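Local coordinates for protein putative surface-anchored fimbrial subunit (Corynebacterium diphtheriae, PDB 3HR6) that serves as the major shaft pilin SpaA, a subunit of tandem Ig-like modules that probably assembles into pili on the bacterial surface, at residues 10-15 and 31-37; 41-45 and 72-77; 391-395 and 409-415. All blocks are in the same frame, centred on the assembly; numbering follows the deposited sequence. Where two conformers were deposited one is given.

Contact 1 (10-15 and 31-37); sequences HALMGL and LPKVDGM
Ala11 O accepts the amide of Val34, Val34 N lying 2.8 Å from Ala11 O, in a bond bent to 135° at the hydrogen. Met13 N gives the second backbone bond, 2.9 Å from Pro32 O and straighter at 164°. Leu12 and Lys33 lie between the two bonds and form a single bridge, and each carbonyl also receives a CA-H: Lys33 CA stands 3.3 Å from Ala11 O, and Leu12 CA does the same to Pro32 O. Segment 31-37 thus edges the end of strand 5-13 in the N-terminal pilin D1 domain, while the same strand pairs with strand 131-143 by backbone bonds such as Leu12 with Pro139. The extended Lys33 side chain runs alongside that of His10 in the same direction, with NZ 3.6 Å from His10 ND1 and oblique to the ring. His10 has its polar partners in Gly87 O and His136, which fix the imidazole. On the Leu12 side, CG is packed 3.9 Å from Leu31 CB, the two side chains crossing at about a right angle. With CG1 of Val34 anti to the backbone N (chi1 177°), CG2 falls beside that N, opposite the carbonyl carbon, and there meets Met13 CB. Further along, Ala11 CB touches Met37 CB at 3.6 Å, whereas the sulfur end of Met37 bends away.

Contact 2 (41-45 and 72-77); sequences LYRVN and PTDKVT
The shortest backbone bond of this antiparallel pairing runs from Arg43 N to Thr77 O, 2.7 Å, with 161° at the hydrogen. The same oxygen also lies 3.3 Å from Tyr42 CA, a CA-H contact from the preceding residue. The return bond, Thr77 N to Arg43 O at 2.9 Å, closes the hydrogen-bonded pair of Arg43 and Thr77. Val44 and Val76 follow as the non-hydrogen-bonded pair, after which Asn45 N reaches Lys75 O and carries the ladder just past the strand. There segment 72-77 comes out of a type I turn from Thr73 to Val76, in which a weak bond joins Lys75 N to Thr73 OG1. Tyr42 carries the apolar packing against Val76 and Pro72. With CG anti to its carbonyl carbon (chi1 -64°), the ring extends alongside segment 72-77: CD1 meets Val76 CG2 at 3.6 Å, and further out CE1 and CZ pass Pro72, crossing it at about a right angle. Pro72 CG is 3.5 Å from Tyr42 OH, while the carbonyl carbon of Thr77 lies at the ring edge. Val76 places CG2 between its backbone N and carbonyl carbon, the tighter of its branch positions, which is what brings that methyl to the tyrosine. The pairing of strands 38-44 and 76-83 belongs to the sheet of the N-terminal pilin D1 domain. Strand 97-103 flanks strand 38-44 on its other edge: Tyr42 and Val44 bond by their backbones to Leu100 and Leu98, and Arg43 NH2 bonds to Tyr99 OH. Leu66 of helix 63-66 packs on both Val44 and Val76.

Contact 3 (391-395 and 409-415); sequences EFCLV and PVIVKLE
Strand 391-395 and strand 410-412 form an antiparallel hairpin, their axes coming within 4.4 Å and their directions differing by 142°. Leu394 and Val410 are a hydrogen-bonded pair: Val410 N lies 2.8 Å from Leu394 O, and Leu394 N bonds back to Val410 O. Cys393 and Ile411 follow as a non-hydrogen-bonded pair. The next bond, Val412 N to Phe392 O, is nearly linear at 175° but comes from above the carbonyl plane. Beyond it a water enters the ladder, accepting from both Phe392 N and Leu414 N. It also lies 2.7 Å from Val412 O and from Glu391 OE1, although it has more acceptors around it than protons to give. Phe392, Leu394, Val410 and Val412 share one face, directed at strands 361-375 and 424-432 of the Ig-like module; there Leu394 CD1 packs 3.8 Å from Val412 CG2. The Phe392 ring presents its edge to Leu414 O, with CE2 3.4 Å from that oxygen in the plane of the ring, while Arg332 makes a cation-pi contact and Trp385 an edge-to-face one. On the other face Cys393 joins Cys333 in a disulfide. Its SG sits between the backbone N and the carbonyl carbon (chi1 53°) and lies 3.8 Å from Pro409 CB, while its CB touches Ile411 CD1. The disulfide ties strand 391-398 covalently to its other neighbour, 327-333, while backbone bonds join it to 410-412 at the hairpin's middle. Toward Glu415 the chemistry changes to water-mediated contact: the carboxylates of Glu391 and Glu415 come within 4.2 Å at their OE1 atoms, and a second water donating to both probably eases their repulsion.

Contacts 1 and 2 share the N-terminal pilin domain and reach one sheet, their segments adjoining in the sequence with centres about 24 Å apart; contact 3 lies on the opposite side of the chain's centre, about 55 Å from contact 1 between centres. Each mixes buried and exposed residues. Contact 1 is a single bridge to a loop, contact 2 a short ladder running into a turn, and contact 3 a fuller hairpin at the edge of a four-strand sheet. Their chemistry differs accordingly: two backbone bonds with aliphatic packing in the first, a tyrosine against valine and proline in the second, and in the third a disulfide together with bridging waters.

Contact 1 (10-15 and 31-37)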
ATOM      1  N   HIS A  10      24.135  11.983 -12.601  1.00  9.37           N
ATOM      2  CA  HIS A  10      23.560  10.758 -13.139  1.00 10.75           C
ATOM      3  C   HIS A  10      23.284   9.766 -12.010  1.00 10.63           C
ATOM      4  O   HIS A  10      24.201   9.283 -11.353  1.00 11.38           O
ATOM      5  CB  HIS A  10      24.537  10.142 -14.141  1.00 10.54           C
ATOM      6  CG  HIS A  10      24.982  11.072 -15.221  1.00 11.61           C
ATOM      7  ND1 HIS A  10      24.194  11.376 -16.312  1.00 12.22           N
ATOM      8  CD2 HIS A  10      26.118  11.790 -15.366  1.00 10.68           C
ATOM      9  CE1 HIS A  10      24.846  12.213 -17.098  1.00 12.05           C
ATOM     10  NE2 HIS A  10      26.013  12.484 -16.546  1.00 12.07           N
ATOM     11  N   ALA A  11      22.024   9.409 -11.818  1.00 10.48           N
ATOM     12  CA  ALA A  11      21.624   8.576 -10.727  1.00 11.26           C
ATOM     13  C   ALA A  11      21.683   7.138 -11.172  1.00 11.58           C
ATOM     14  O   ALA A  11      20.874   6.709 -11.976  1.00 13.73           O
ATOM     15  CB  ALA A  11      20.202   8.945 -10.306  1.00 11.29           C
ATOM     16  N   LEU A  12      22.670   6.402 -10.677  1.00 11.99           N
ATOM     17  CA  LEU A  12      22.877   5.011 -11.074  1.00 12.30           C
ATOM     18  C   LEU A  12      22.244   4.047 -10.092  1.00 12.40           C
ATOM     19  O   LEU A  12      22.397   4.203  -8.866  1.00 11.88           O
ATOM     20  CB  LEU A  12      24.380   4.742 -11.124  1.00 11.59           C
ATOM     21  CG  LEU A  12      25.024   5.077 -12.460  1.00 16.62           C
ATOM     22  CD1 LEU A  12      24.537   6.361 -13.111  1.00 17.77           C
ATOM     23  CD2 LEU A  12      26.548   4.958 -12.363  1.00 10.82           C
ATOM     24  N   MET A  13      21.546   3.043 -10.607  1.00 11.58           N
ATOM     25  CA  MET A  13      21.012   1.970  -9.775  0.50 11.89           C
ATOM     26  C   MET A  13      22.021   0.828  -9.692  1.00 12.43           C
ATOM     27  O   MET A  13      22.329   0.192 -10.712  1.00 13.26           O
ATOM     28  CB  MET A  13      19.691   1.457 -10.367  0.50 12.49           C
ATOM     29  CG  MET A  13      19.163   0.225  -9.669  0.50 12.68           C
ATOM     30  SD  MET A  13      17.517  -0.241 -10.175  0.50 14.90           S
ATOM     31  CE  MET A  13      17.779  -0.530 -11.940  0.50 14.06           C
ATOM     32  N   GLY A  14      22.519   0.533  -8.495  1.00 12.52           N
ATOM     33  CA  GLY A  14      23.454  -0.586  -8.323  1.00 13.96           C
ATOM     34  C   GLY A  14      24.300  -0.405  -7.091  1.00 14.77           C
ATOM     35  O   GLY A  14      24.121   0.573  -6.354  1.00 14.01           O
ATOM     36  N   LEU A  15      25.202  -1.358  -6.869  1.00 16.56           N
ATOM     37  CA  LEU A  15      26.041  -1.373  -5.682  1.00 18.57           C
ATOM     38  C   LEU A  15      27.445  -0.846  -6.006  1.00 21.66           C
ATOM     39  O   LEU A  15      28.043  -1.257  -6.992  1.00 21.83           O
ATOM     40  CB  LEU A  15      26.092  -2.793  -5.125  1.00 17.97           C
ATOM     41  CG  LEU A  15      24.766  -3.237  -4.514  1.00 17.50           C
ATOM     42  CD1 LEU A  15      24.724  -4.772  -4.302  1.00 17.05           C
ATOM     43  CD2 LEU A  15      24.476  -2.476  -3.238  1.00 16.09           C
ATOM     44  N   LEU A  31      26.459   1.173 -14.893  1.00 13.30           N
ATOM     45  CA  LEU A  31      25.206   0.872 -14.259  1.00 12.23           C
ATOM     46  C   LEU A  31      24.083   1.670 -14.899  1.00 12.10           C
ATOM     47  O   LEU A  31      24.318   2.740 -15.465  1.00 11.68           O
ATOM     48  CB  LEU A  31      25.250   1.195 -12.767  1.00 12.46           C
ATOM     49  CG  LEU A  31      26.134   0.263 -11.928  1.00 13.59           C
ATOM     50  CD1 LEU A  31      26.262   0.885 -10.521  1.00 14.95           C
ATOM     51  CD2 LEU A  31      25.587  -1.147 -11.848  1.00 11.79           C
ATOM     52  N   PRO A  32      22.859   1.149 -14.818  1.00 11.75           N
ATOM     53  CA  PRO A  32      21.720   1.852 -15.412  1.00 11.29           C
ATOM     54  C   PRO A  32      21.452   3.196 -14.774  1.00 11.83           C
ATOM     55  O   PRO A  32      21.490   3.305 -13.530  1.00 11.44           O
ATOM     56  CB  PRO A  32      20.555   0.899 -15.113  1.00 11.43           C
ATOM     57  CG  PRO A  32      21.051   0.031 -14.014  1.00 13.05           C
ATOM     58  CD  PRO A  32      22.439  -0.153 -14.262  1.00 12.25           C
ATOM     59  N   LYS A  33      21.210   4.219 -15.595  1.00 11.27           N
ATOM     60  CA  LYS A  33      20.787   5.531 -15.087  1.00 12.12           C
ATOM     61  C   LYS A  33      19.281   5.480 -14.844  1.00 12.42           C
ATOM     62  O   LYS A  33      18.555   4.708 -15.491  1.00 14.26           O
ATOM     63  CB  LYS A  33      21.144   6.668 -16.051  1.00 11.45           C
ATOM     64  CG  LYS A  33      22.636   6.807 -16.317  1.00 12.37           C
ATOM     65  CD  LYS A  33      22.912   7.894 -17.303  1.00 15.93           C
ATOM     66  CE  LYS A  33      24.372   7.954 -17.731  1.00 15.55           C
ATOM     67  NZ  LYS A  33      24.483   8.892 -18.850  1.00 21.57           N
ATOM     68  N   VAL A  34      18.812   6.248 -13.881  1.00 12.85           N
ATOM     69  CA  VAL A  34      17.419   6.192 -13.474  1.00 12.41           C
ATOM     70  C   VAL A  34      16.824   7.591 -13.570  1.00 12.50           C
ATOM     71  O   VAL A  34      17.459   8.590 -13.202  1.00 12.75           O
ATOM     72  CB  VAL A  34      17.318   5.653 -12.039  1.00 12.89           C
ATOM     73  CG1 VAL A  34      15.850   5.637 -11.516  1.00 11.81           C
ATOM     74  CG2 VAL A  34      17.961   4.248 -11.949  1.00 13.38           C
ATOM     75  N   ASP A  35      15.614   7.683 -14.110  1.00 13.18           N
ATOM     76  CA  ASP A  35      14.921   8.962 -14.131  1.00 13.89           C
ATOM     77  C   ASP A  35      14.065   9.161 -12.892  1.00 14.21           C
ATOM     78  O   ASP A  35      13.770   8.223 -12.177  1.00 14.54           O
ATOM     79  CB  ASP A  35      14.111   9.092 -15.426  1.00 15.34           C
ATOM     80  CG  ASP A  35      14.995   9.333 -16.620  1.00 17.49           C
ATOM     81  OD1 ASP A  35      16.099   9.907 -16.476  1.00 19.79           O
ATOM     82  OD2 ASP A  35      14.585   8.968 -17.726  1.00 28.22           O
ATOM     83  N   GLY A  36      13.743  10.429 -12.624  1.00 13.51           N
ATOM     84  CA  GLY A  36      12.880  10.793 -11.522  1.00 12.91           C
ATOM     85  C   GLY A  36      13.571  10.794 -10.180  1.00 13.47           C
ATOM     86  O   GLY A  36      12.913  10.823  -9.155  1.00 13.34           O
ATOM     87  N   MET A  37      14.910  10.719 -10.185  1.00 12.48           N
ATOM     88  CA  MET A  37      15.655  10.729  -8.936  1.00 12.55           C
ATOM     89  C   MET A  37      15.914  12.179  -8.585  1.00 11.94           C
ATOM     90  O   MET A  37      16.356  12.951  -9.428  1.00 12.01           O
ATOM     91  CB  MET A  37      16.942   9.918  -9.062  1.00 12.54           C
ATOM     92  CG  MET A  37      16.694   8.450  -9.336  1.00 14.13           C
ATOM     93  SD  MET A  37      16.003   7.591  -7.927  1.00 14.92           S
ATOM     94  CE  MET A  37      14.257   7.407  -8.359  1.00 12.71           C
TER

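Contact 2 (41-45 and 72-77)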
ATOM      1  N   LEU A  41      21.228  20.455  -5.011  1.00 11.31           N
ATOM      2  CA  LEU A  41      22.565  21.004  -5.053  1.00 11.50           C
ATOM      3  C   LEU A  41      22.701  22.118  -4.013  1.00 11.39           C
ATOM      4  O   LEU A  41      21.889  23.030  -3.969  1.00 12.22           O
ATOM      5  CB  LEU A  41      22.882  21.530  -6.456  1.00 11.50           C
ATOM      6  CG  LEU A  41      24.342  21.940  -6.691  1.00 11.90           C
ATOM      7  CD1 LEU A  41      25.284  20.712  -6.756  1.00 11.92           C
ATOM      8  CD2 LEU A  41      24.456  22.796  -7.957  1.00 14.27           C
ATOM      9  N   TYR A  42      23.715  22.006  -3.161  1.00 11.73           N
ATOM     10  CA  TYR A  42      24.118  23.045  -2.213  1.00 12.02           C
ATOM     11  C   TYR A  42      25.520  23.531  -2.519  1.00 12.30           C
ATOM     12  O   TYR A  42      26.392  22.731  -2.914  1.00 12.82           O
ATOM     13  CB  TYR A  42      24.167  22.481  -0.792  1.00 11.92           C
ATOM     14  CG  TYR A  42      22.832  22.019  -0.250  1.00 12.24           C
ATOM     15  CD1 TYR A  42      22.012  22.918   0.429  1.00 12.13           C
ATOM     16  CD2 TYR A  42      22.403  20.707  -0.386  1.00 10.33           C
ATOM     17  CE1 TYR A  42      20.808  22.536   0.937  1.00 13.80           C
ATOM     18  CE2 TYR A  42      21.196  20.297   0.135  1.00 11.93           C
ATOM     19  CZ  TYR A  42      20.387  21.240   0.787  1.00 11.66           C
ATOM     20  OH  TYR A  42      19.181  20.895   1.317  1.00 14.19           O
ATOM     21  N   ARG A  43      25.757  24.818  -2.282  1.00 13.42           N
ATOM     22  CA  ARG A  43      27.116  25.380  -2.307  1.00 14.38           C
ATOM     23  C   ARG A  43      27.733  25.282  -0.909  1.00 14.67           C
ATOM     24  O   ARG A  43      27.059  25.559   0.079  1.00 15.11           O
ATOM     25  CB  ARG A  43      27.103  26.837  -2.755  1.00 14.58           C
ATOM     26  CG  ARG A  43      28.504  27.486  -2.776  1.00 16.50           C
ATOM     27  CD  ARG A  43      28.539  28.788  -3.563  1.00 20.14           C
ATOM     28  NE  ARG A  43      27.887  28.624  -4.863  1.00 23.79           N
ATOM     29  CZ  ARG A  43      26.705  29.139  -5.223  1.00 28.47           C
ATOM     30  NH1 ARG A  43      25.990  29.906  -4.396  1.00 29.10           N
ATOM     31  NH2 ARG A  43      26.229  28.877  -6.444  1.00 30.22           N
ATOM     32  N   VAL A  44      28.983  24.838  -0.826  1.00 15.20           N
ATOM     33  CA  VAL A  44      29.686  24.812   0.457  1.00 15.19           C
ATOM     34  C   VAL A  44      30.188  26.213   0.768  1.00 16.21           C
ATOM     35  O   VAL A  44      31.018  26.772   0.046  1.00 15.77           O
ATOM     36  CB  VAL A  44      30.820  23.796   0.481  1.00 15.16           C
ATOM     37  CG1 VAL A  44      31.510  23.780   1.840  1.00 14.27           C
ATOM     38  CG2 VAL A  44      30.270  22.418   0.169  1.00 12.80           C
ATOM     39  N   ASN A  45      29.665  26.785   1.848  1.00 16.85           N
ATOM     40  CA  ASN A  45      30.015  28.153   2.207  1.00 17.92           C
ATOM     41  C   ASN A  45      31.485  28.300   2.541  1.00 18.77           C
ATOM     42  O   ASN A  45      32.083  27.428   3.176  1.00 18.70           O
ATOM     43  CB  ASN A  45      29.160  28.639   3.382  1.00 18.20           C
ATOM     44  CG  ASN A  45      27.703  28.720   3.036  1.00 19.11           C
ATOM     45  OD1 ASN A  45      26.858  28.948   3.906  1.00 22.91           O
ATOM     46  ND2 ASN A  45      27.387  28.529   1.764  1.00 20.23           N
ATOM     47  N   PRO A  72      20.502  19.785   5.795  1.00 25.17           N
ATOM     48  CA  PRO A  72      21.766  20.548   5.701  1.00 24.00           C
ATOM     49  C   PRO A  72      22.024  21.380   6.953  1.00 23.38           C
ATOM     50  O   PRO A  72      21.065  21.773   7.606  1.00 23.63           O
ATOM     51  CB  PRO A  72      21.510  21.508   4.541  1.00 24.02           C
ATOM     52  CG  PRO A  72      20.051  21.728   4.572  1.00 23.76           C
ATOM     53  CD  PRO A  72      19.421  20.437   5.030  1.00 25.00           C
ATOM     54  N   THR A  73      23.285  21.645   7.272  1.00 21.90           N
ATOM     55  CA  THR A  73      23.632  22.570   8.360  1.00 21.35           C
ATOM     56  C   THR A  73      23.843  23.951   7.762  1.00 21.22           C
ATOM     57  O   THR A  73      23.683  24.140   6.561  1.00 21.05           O
ATOM     58  CB  THR A  73      24.889  22.127   9.120  1.00 20.98           C
ATOM     59  OG1 THR A  73      26.040  22.325   8.293  1.00 19.68           O
ATOM     60  CG2 THR A  73      24.784  20.655   9.535  1.00 22.19           C
ATOM     61  N   ASP A  74      24.202  24.927   8.602  1.00 20.83           N
ATOM     62  CA  ASP A  74      24.350  26.309   8.136  1.00 21.16           C
ATOM     63  C   ASP A  74      25.634  26.537   7.344  1.00 20.89           C
ATOM     64  O   ASP A  74      25.908  27.654   6.895  1.00 21.10           O
ATOM     65  CB  ASP A  74      24.257  27.303   9.309  1.00 20.97           C
ATOM     66  CG  ASP A  74      25.232  26.997  10.449  1.00 22.53           C
ATOM     67  OD1 ASP A  74      26.153  26.165  10.307  1.00 23.86           O
ATOM     68  OD2 ASP A  74      25.082  27.624  11.524  1.00 22.28           O
ATOM     69  N   LYS A  75      26.415  25.473   7.186  1.00 20.75           N
ATOM     70  CA  LYS A  75      27.661  25.514   6.449  1.00 20.12           C
ATOM     71  C   LYS A  75      27.479  25.455   4.920  1.00 19.42           C
ATOM     72  O   LYS A  75      28.451  25.612   4.180  1.00 19.38           O
ATOM     73  CB  LYS A  75      28.552  24.364   6.920  1.00 20.65           C
ATOM     74  CG  LYS A  75      28.764  24.345   8.426  1.00 22.38           C
ATOM     75  CD  LYS A  75      30.167  23.888   8.818  1.00 25.15           C
ATOM     76  CE  LYS A  75      30.536  24.407  10.201  1.00 26.85           C
ATOM     77  NZ  LYS A  75      31.757  23.757  10.758  1.00 28.47           N
ATOM     78  N   VAL A  76      26.255  25.219   4.454  1.00 18.67           N
ATOM     79  CA  VAL A  76      25.957  25.173   3.021  1.00 17.86           C
ATOM     80  C   VAL A  76      24.772  26.097   2.691  1.00 17.81           C
ATOM     81  O   VAL A  76      23.970  26.425   3.569  1.00 17.70           O
ATOM     82  CB  VAL A  76      25.657  23.722   2.554  1.00 17.62           C
ATOM     83  CG1 VAL A  76      26.805  22.789   2.953  1.00 16.23           C
ATOM     84  CG2 VAL A  76      24.343  23.224   3.139  1.00 16.17           C
ATOM     85  N   THR A  77      24.670  26.484   1.419  1.00 17.65           N
ATOM     86  CA  THR A  77      23.545  27.250   0.879  1.00 17.67           C
ATOM     87  C   THR A  77      22.927  26.508  -0.307  1.00 17.75           C
ATOM     88  O   THR A  77      23.638  26.171  -1.262  1.00 17.76           O
ATOM     89  CB  THR A  77      24.026  28.634   0.385  1.00 18.36           C
ATOM     90  OG1 THR A  77      24.828  29.258   1.398  1.00 18.30           O
ATOM     91  CG2 THR A  77      22.853  29.530   0.020  1.00 18.52           C
TER

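Contact 3 (391-395 and 409-415)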
ATOM      1  N   GLU A 391     -23.797 -21.239  -6.482  1.00 13.29           N
ATOM      2  CA  GLU A 391     -24.499 -19.956  -6.473  1.00 13.29           C
ATOM      3  C   GLU A 391     -25.042 -19.664  -5.096  1.00 13.47           C
ATOM      4  O   GLU A 391     -25.221 -20.561  -4.274  1.00 14.34           O
ATOM      5  CB  GLU A 391     -25.710 -19.947  -7.459  1.00 13.36           C
ATOM      6  CG  GLU A 391     -25.434 -20.331  -8.904  1.00 15.60           C
ATOM      7  CD  GLU A 391     -24.609 -19.336  -9.730  1.00 19.14           C
ATOM      8  OE1 GLU A 391     -24.300 -18.201  -9.284  1.00 18.41           O
ATOM      9  OE2 GLU A 391     -24.259 -19.731 -10.877  1.00 19.15           O
ATOM     10  N   PHE A 392     -25.384 -18.398  -4.885  1.00 12.88           N
ATOM     11  CA  PHE A 392     -26.212 -18.016  -3.777  1.00 12.11           C
ATOM     12  C   PHE A 392     -27.674 -18.375  -4.037  1.00 13.01           C
ATOM     13  O   PHE A 392     -28.148 -18.512  -5.198  1.00 12.71           O
ATOM     14  CB  PHE A 392     -26.113 -16.511  -3.500  1.00 12.98           C
ATOM     15  CG  PHE A 392     -24.767 -16.050  -3.043  1.00 10.58           C
ATOM     16  CD1 PHE A 392     -24.344 -16.217  -1.719  1.00 13.30           C
ATOM     17  CD2 PHE A 392     -23.886 -15.447  -3.939  1.00 14.32           C
ATOM     18  CE1 PHE A 392     -23.098 -15.800  -1.310  1.00 13.42           C
ATOM     19  CE2 PHE A 392     -22.643 -15.030  -3.537  1.00 14.07           C
ATOM     20  CZ  PHE A 392     -22.232 -15.195  -2.221  1.00 14.39           C
ATOM     21  N   CYS A 393     -28.390 -18.550  -2.944  1.00 13.33           N
ATOM     22  CA  CYS A 393     -29.840 -18.742  -3.057  1.00 13.40           C
ATOM     23  C   CYS A 393     -30.536 -18.263  -1.830  1.00 13.58           C
ATOM     24  O   CYS A 393     -29.960 -18.176  -0.772  1.00 14.12           O
ATOM     25  CB  CYS A 393     -30.188 -20.192  -3.374  1.00 13.62           C
ATOM     26  SG  CYS A 393     -29.392 -21.329  -2.175  1.00 17.48           S
ATOM     27  N   LEU A 394     -31.808 -17.931  -1.982  1.00 12.37           N
ATOM     28  CA  LEU A 394     -32.593 -17.451  -0.862  1.00 12.02           C
ATOM     29  C   LEU A 394     -33.613 -18.502  -0.463  1.00 12.81           C
ATOM     30  O   LEU A 394     -34.251 -19.112  -1.325  1.00 13.21           O
ATOM     31  CB  LEU A 394     -33.331 -16.192  -1.277  1.00 11.23           C
ATOM     32  CG  LEU A 394     -32.480 -14.937  -1.525  1.00 11.90           C
ATOM     33  CD1 LEU A 394     -33.331 -13.864  -2.343  1.00 11.77           C
ATOM     34  CD2 LEU A 394     -31.935 -14.373  -0.206  1.00 16.10           C
ATOM     35  N   VAL A 395     -33.768 -18.683   0.837  1.00 12.51           N
ATOM     36  CA  VAL A 395     -34.807 -19.573   1.364  1.00 11.75           C
ATOM     37  C   VAL A 395     -35.795 -18.712   2.122  1.00 13.24           C
ATOM     38  O   VAL A 395     -35.434 -17.968   3.051  1.00 13.35           O
ATOM     39  CB  VAL A 395     -34.220 -20.650   2.305  1.00 10.68           C
ATOM     40  CG1 VAL A 395     -35.366 -21.397   3.068  1.00 10.65           C
ATOM     41  CG2 VAL A 395     -33.341 -21.619   1.546  1.00 11.44           C
ATOM     42  N   PRO A 409     -35.236 -23.253  -2.792  1.00 16.84           N
ATOM     43  CA  PRO A 409     -34.398 -22.051  -2.793  1.00 16.11           C
ATOM     44  C   PRO A 409     -34.542 -21.290  -4.106  1.00 16.07           C
ATOM     45  O   PRO A 409     -34.707 -21.908  -5.161  1.00 16.22           O
ATOM     46  CB  PRO A 409     -32.980 -22.609  -2.619  1.00 16.48           C
ATOM     47  CG  PRO A 409     -33.173 -23.926  -1.960  1.00 17.19           C
ATOM     48  CD  PRO A 409     -34.452 -24.468  -2.507  1.00 16.91           C
ATOM     49  N   VAL A 410     -34.473 -19.957  -4.031  1.00 14.77           N
ATOM     50  CA  VAL A 410     -34.514 -19.094  -5.211  1.00 14.35           C
ATOM     51  C   VAL A 410     -33.061 -18.756  -5.563  1.00 13.52           C
ATOM     52  O   VAL A 410     -32.393 -18.063  -4.785  1.00 13.35           O
ATOM     53  CB  VAL A 410     -35.297 -17.784  -4.931  1.00 14.38           C
ATOM     54  CG1 VAL A 410     -35.318 -16.894  -6.148  1.00 15.90           C
ATOM     55  CG2 VAL A 410     -36.728 -18.068  -4.487  1.00 13.41           C
ATOM     56  N   ILE A 411     -32.595 -19.239  -6.719  1.00 12.34           N
ATOM     57  CA  ILE A 411     -31.199 -19.041  -7.117  1.00 12.93           C
ATOM     58  C   ILE A 411     -31.022 -17.557  -7.384  1.00 12.80           C
ATOM     59  O   ILE A 411     -31.887 -16.922  -7.997  1.00 13.39           O
ATOM     60  CB  ILE A 411     -30.790 -19.860  -8.363  1.00 12.83           C
ATOM     61  CG1 ILE A 411     -30.986 -21.359  -8.113  1.00 15.83           C
ATOM     62  CG2 ILE A 411     -29.313 -19.574  -8.717  1.00 14.31           C
ATOM     63  CD1 ILE A 411     -30.423 -21.824  -6.793  1.00 19.11           C
ATOM     64  N   VAL A 412     -29.957 -16.997  -6.843  1.00 12.21           N
ATOM     65  CA  VAL A 412     -29.602 -15.621  -7.090  1.00 12.59           C
ATOM     66  C   VAL A 412     -28.169 -15.612  -7.607  1.00 13.46           C
ATOM     67  O   VAL A 412     -27.255 -16.026  -6.896  1.00 13.67           O
ATOM     68  CB  VAL A 412     -29.768 -14.756  -5.829  1.00 13.65           C
ATOM     69  CG1 VAL A 412     -29.336 -13.307  -6.084  1.00 14.17           C
ATOM     70  CG2 VAL A 412     -31.216 -14.830  -5.318  1.00 11.85           C
ATOM     71  N   LYS A 413     -27.995 -15.189  -8.853  1.00 12.87           N
ATOM     72  CA  LYS A 413     -26.686 -15.090  -9.515  0.50 13.78           C
ATOM     73  C   LYS A 413     -25.979 -13.832  -9.027  1.00 14.30           C
ATOM     74  O   LYS A 413     -26.427 -12.716  -9.324  1.00 15.27           O
ATOM     75  CB  LYS A 413     -26.857 -15.022 -11.043  0.50 14.38           C
ATOM     76  CG  LYS A 413     -27.429 -16.294 -11.698  0.50 14.82           C
ATOM     77  CD  LYS A 413     -27.874 -16.069 -13.148  0.50 17.45           C
ATOM     78  CE  LYS A 413     -27.739 -17.336 -14.018  0.50 17.36           C
ATOM     79  NZ  LYS A 413     -28.333 -17.203 -15.393  0.50 19.22           N
ATOM     80  N   LEU A 414     -24.922 -14.008  -8.250  1.00 12.70           N
ATOM     81  CA  LEU A 414     -24.161 -12.910  -7.701  1.00 11.75           C
ATOM     82  C   LEU A 414     -22.724 -13.339  -7.615  1.00 12.41           C
ATOM     83  O   LEU A 414     -22.375 -14.128  -6.758  1.00 12.74           O
ATOM     84  CB  LEU A 414     -24.695 -12.565  -6.308  1.00 11.40           C
ATOM     85  CG  LEU A 414     -24.205 -11.197  -5.855  1.00 10.62           C
ATOM     86  CD1 LEU A 414     -25.056 -10.080  -6.531  1.00 11.54           C
ATOM     87  CD2 LEU A 414     -24.203 -11.135  -4.349  1.00 13.18           C
ATOM     88  N   GLU A 415     -21.889 -12.812  -8.499  1.00 12.43           N
ATOM     89  CA  GLU A 415     -20.494 -13.216  -8.541  1.00 13.25           C
ATOM     90  C   GLU A 415     -19.662 -12.084  -9.119  1.00 13.06           C
ATOM     91  O   GLU A 415     -20.177 -11.178  -9.805  1.00 13.59           O
ATOM     92  CB  GLU A 415     -20.315 -14.506  -9.341  1.00 14.85           C
ATOM     93  CG  GLU A 415     -20.523 -14.345 -10.797  1.00 17.74           C
ATOM     94  CD  GLU A 415     -20.318 -15.646 -11.555  1.00 25.40           C
ATOM     95  OE1 GLU A 415     -20.811 -16.713 -11.090  1.00 28.69           O
ATOM     96  OE2 GLU A 415     -19.683 -15.571 -12.641  1.00 28.20           O
TER
HETATM   97  O   HOH W   1     -24.618 -16.627  -7.094  1.00 17.21           O
HETATM   98  O   HOH W   2     -23.378 -16.272 -11.072  1.00 22.66           O